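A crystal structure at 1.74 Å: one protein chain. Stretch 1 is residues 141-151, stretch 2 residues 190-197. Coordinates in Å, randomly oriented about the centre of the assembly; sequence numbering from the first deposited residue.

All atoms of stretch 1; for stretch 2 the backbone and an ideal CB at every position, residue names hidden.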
# COMPACT_ATOMS: atom_id res chain seq x y z
N SER A 141 -3.47 -2.05 1.33
CA SER A 141 -3.65 -2.27 2.76
C SER A 141 -2.31 -2.54 3.44
O SER A 141 -1.99 -1.95 4.50
CB SER A 141 -4.60 -3.45 3.02
OG SER A 141 -5.89 -3.25 2.40
N LEU A 142 -1.51 -3.43 2.87
CA LEU A 142 -0.18 -3.71 3.44
C LEU A 142 0.69 -2.45 3.54
O LEU A 142 1.34 -2.19 4.58
CB LEU A 142 0.55 -4.77 2.60
CG LEU A 142 1.87 -5.25 3.20
CD1 LEU A 142 1.61 -5.95 4.56
CD2 LEU A 142 2.60 -6.20 2.26
N GLY A 143 0.66 -1.63 2.49
CA GLY A 143 1.39 -0.36 2.50
C GLY A 143 0.96 0.58 3.59
O GLY A 143 1.81 1.24 4.24
N ALA A 144 -0.34 0.63 3.85
CA ALA A 144 -0.86 1.43 4.95
C ALA A 144 -0.27 0.96 6.29
O ALA A 144 0.20 1.77 7.10
CB ALA A 144 -2.39 1.40 4.97
N ALA A 145 -0.25 -0.36 6.52
CA ALA A 145 0.35 -0.90 7.76
C ALA A 145 1.84 -0.60 7.88
O ALA A 145 2.34 -0.18 8.94
CB ALA A 145 0.09 -2.42 7.85
N ILE A 146 2.56 -0.83 6.80
CA ILE A 146 4.03 -0.64 6.84
C ILE A 146 4.37 0.84 6.96
O ILE A 146 5.33 1.23 7.68
CB ILE A 146 4.73 -1.31 5.62
CG1 ILE A 146 4.59 -2.84 5.65
CG2 ILE A 146 6.19 -0.92 5.55
CD1 ILE A 146 4.99 -3.53 4.33
N GLU A 147 3.54 1.72 6.41
CA GLU A 147 3.74 3.16 6.65
C GLU A 147 3.51 3.56 8.10
O GLU A 147 4.30 4.31 8.63
CB GLU A 147 2.95 4.00 5.65
CG GLU A 147 3.17 5.51 5.75
CD GLU A 147 4.54 6.00 5.27
OE1 GLU A 147 5.40 5.17 4.90
OE2 GLU A 147 4.74 7.26 5.27
N ASN A 148 2.48 3.01 8.76
CA ASN A 148 2.25 3.25 10.18
C ASN A 148 3.45 2.80 11.03
O ASN A 148 3.86 3.48 11.97
CB ASN A 148 0.97 2.52 10.63
CG ASN A 148 -0.32 3.30 10.36
OD1 ASN A 148 -0.34 4.26 9.59
ND2 ASN A 148 -1.41 2.85 10.98
N PHE A 149 4.00 1.64 10.70
CA PHE A 149 5.21 1.10 11.33
C PHE A 149 6.36 2.09 11.12
O PHE A 149 7.03 2.49 12.07
CB PHE A 149 5.59 -0.23 10.70
CG PHE A 149 6.70 -0.98 11.38
CD1 PHE A 149 8.02 -0.55 11.28
CD2 PHE A 149 6.44 -2.18 12.05
CE1 PHE A 149 9.06 -1.26 11.91
CE2 PHE A 149 7.47 -2.87 12.67
CZ PHE A 149 8.77 -2.41 12.60
N THR A 150 6.57 2.47 9.87
CA THR A 150 7.65 3.39 9.47
C THR A 150 7.65 4.70 10.25
O THR A 150 8.68 5.16 10.79
CB THR A 150 7.51 3.67 7.97
OG1 THR A 150 7.74 2.45 7.26
CG2 THR A 150 8.51 4.74 7.49
N LEU A 151 6.48 5.32 10.33
CA LEU A 151 6.35 6.59 11.01
C LEU A 151 6.58 6.41 12.51
O LEU A 151 7.18 7.28 13.17
CB LEU A 151 4.99 7.22 10.71
CG LEU A 151 4.71 7.58 9.23
CD1 LEU A 151 3.35 8.17 9.12
CD2 LEU A 151 5.82 8.56 8.65
N UNK A 190 6.06 -13.68 1.80
CA UNK A 190 6.84 -12.48 2.07
C UNK A 190 6.31 -11.34 1.22
O UNK A 190 6.19 -11.45 0.00
CB UNK A 190 8.33 -12.72 1.80
N UNK A 191 5.92 -10.24 1.86
CA UNK A 191 5.50 -9.05 1.12
C UNK A 191 6.61 -8.02 0.97
O UNK A 191 6.79 -7.42 -0.10
CB UNK A 191 4.30 -8.40 1.81
N UNK A 192 7.32 -7.77 2.06
CA UNK A 192 8.34 -6.73 2.11
C UNK A 192 9.28 -7.06 3.27
O UNK A 192 8.93 -7.91 4.11
CB UNK A 192 7.72 -5.34 2.27
N UNK A 193 10.47 -6.45 3.29
CA UNK A 193 11.29 -6.39 4.49
C UNK A 193 11.49 -4.95 4.90
O UNK A 193 11.29 -4.00 4.12
CB UNK A 193 12.64 -7.08 4.27
N UNK A 194 11.83 -4.79 6.18
CA UNK A 194 12.24 -3.51 6.73
C UNK A 194 13.61 -3.67 7.38
O UNK A 194 13.81 -4.58 8.22
CB UNK A 194 11.21 -2.99 7.74
N UNK A 195 14.55 -2.80 6.98
CA UNK A 195 15.83 -2.67 7.70
C UNK A 195 15.61 -1.60 8.75
O UNK A 195 15.24 -0.47 8.41
CB UNK A 195 16.99 -2.32 6.77
N UNK A 196 15.87 -1.93 10.01
CA UNK A 196 15.47 -1.10 11.14
C UNK A 196 16.60 -0.89 12.12
O UNK A 196 17.23 -1.85 12.57
CB UNK A 196 14.27 -1.73 11.86
N UNK A 197 16.81 0.36 12.50
CA UNK A 197 17.88 0.74 13.43
C UNK A 197 17.87 2.21 13.80
O UNK A 197 16.97 2.95 13.44
CB UNK A 197 19.24 0.39 12.82

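Residues 141-151 form a helix and 190-197 a strand. Their axes run nearly parallel, 18° apart, and approach to 10.1 Å. The helix offers the strand an apolar row: Leu142, Ile146 and Phe149, with the Thr150 hydroxyl beside it. That hydroxyl already donates to the helix backbone, OG1 of Thr150 to O of Ile146 at 2.7 Å, so it makes no strong demand on the strand. No hydrogen bond crosses between the stretches.

Position 190 has extended angles, and its ideal CB has nothing of the helix within 5.5 Å. The helix sets no preference here, and many side chains would suit. The residue is Leu190, chi1 t and chi2 p. Its side chain does not touch the helix.

Position 191 is the tightest. Its CA-to-CB direction points toward the helix, and an ideal CB would lie 2.8 Å from CD2 of Leu142, a clash. Any side chain would collide with Leu142 as placed. The angles, -97/-44, are open to most residues, so it is the space that argues for glycine. The residue is Gly191. Its CA packs 4.2 Å from CD2 of Leu142, and the two CA atoms are 8.1 Å apart.

Position 192 also points toward the helix. Its ideal CB is 3.9 Å from CD1 of Ile146 and 5.2 Å from CD2 of Leu142. The surroundings are apolar and already close, so a small side chain suits best; alanine fits readily, and serine could be considered. The residue is Ala192. Its CB meets CD1 of Ile146 at 3.8 Å, a direct apolar contact.

Position 193 points away from the helix, with extended angles. Stretch 1 cannot choose among side chains here. The residue is Met193, present as selenomethionine, and it makes no contact with the helix.

Position 194 points toward the helix again. The nearest helix atom to its ideal CB is CE1 of Phe149, 5.0 Å away, leaving room for more than a methyl. Ile146, Phe149 and Thr150 border that space on the helix side. A medium or large apolar side chain is expected: leucine, isoleucine or methionine, perhaps valine. The residue is Leu194, chi1 m and chi2 t, with the largest covered area in the contact. Its CD1 sits over one face of the Phe149 ring, 3.9 Å from the ring centroid and 18° off the normal, a CH-pi contact. Its CD2 lies 4.0 Å from CG2 of Ile146 and 4.4 Å from OG1 of Thr150.

Position 195 is out of reach of the helix, so the choice is open. The residue is Ala195.

Position 196 points toward the helix, its ideal CB 5.2 Å from CE1 of Phe149. An apolar side chain able to reach the ring would suit, such as leucine, isoleucine or methionine. The residue is Leu196, chi1 t and chi2 p. Its CD2 lies 4.1 Å from CZ of Phe149, at the ring edge.

Position 197 is out of reach. Its angles, -176/-174, are fully extended and comfortable for glycine. The residue is Gly197.

Stretch 2, residues 190-197: LGAMLALG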
# COMPACT_ATOMS: atom_id res chain seq x y z
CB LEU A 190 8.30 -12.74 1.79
CG LEU A 190 9.22 -11.60 2.16
CD1 LEU A 190 9.26 -11.41 3.66
CD2 LEU A 190 10.60 -11.83 1.55
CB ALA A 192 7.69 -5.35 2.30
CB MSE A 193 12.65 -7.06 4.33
CG MSE A 193 12.63 -8.29 3.44
SE MSE A 193 14.24 -9.36 3.46
CE MSE A 193 15.49 -8.22 2.57
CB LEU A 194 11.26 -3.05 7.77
CG LEU A 194 9.89 -2.62 7.29
CD1 LEU A 194 8.85 -2.71 8.44
CD2 LEU A 194 10.03 -1.22 6.76
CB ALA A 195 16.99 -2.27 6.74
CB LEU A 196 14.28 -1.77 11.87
CG LEU A 196 13.68 -1.09 13.10
CD1 LEU A 196 13.05 0.30 12.77
CD2 LEU A 196 12.65 -2.06 13.79
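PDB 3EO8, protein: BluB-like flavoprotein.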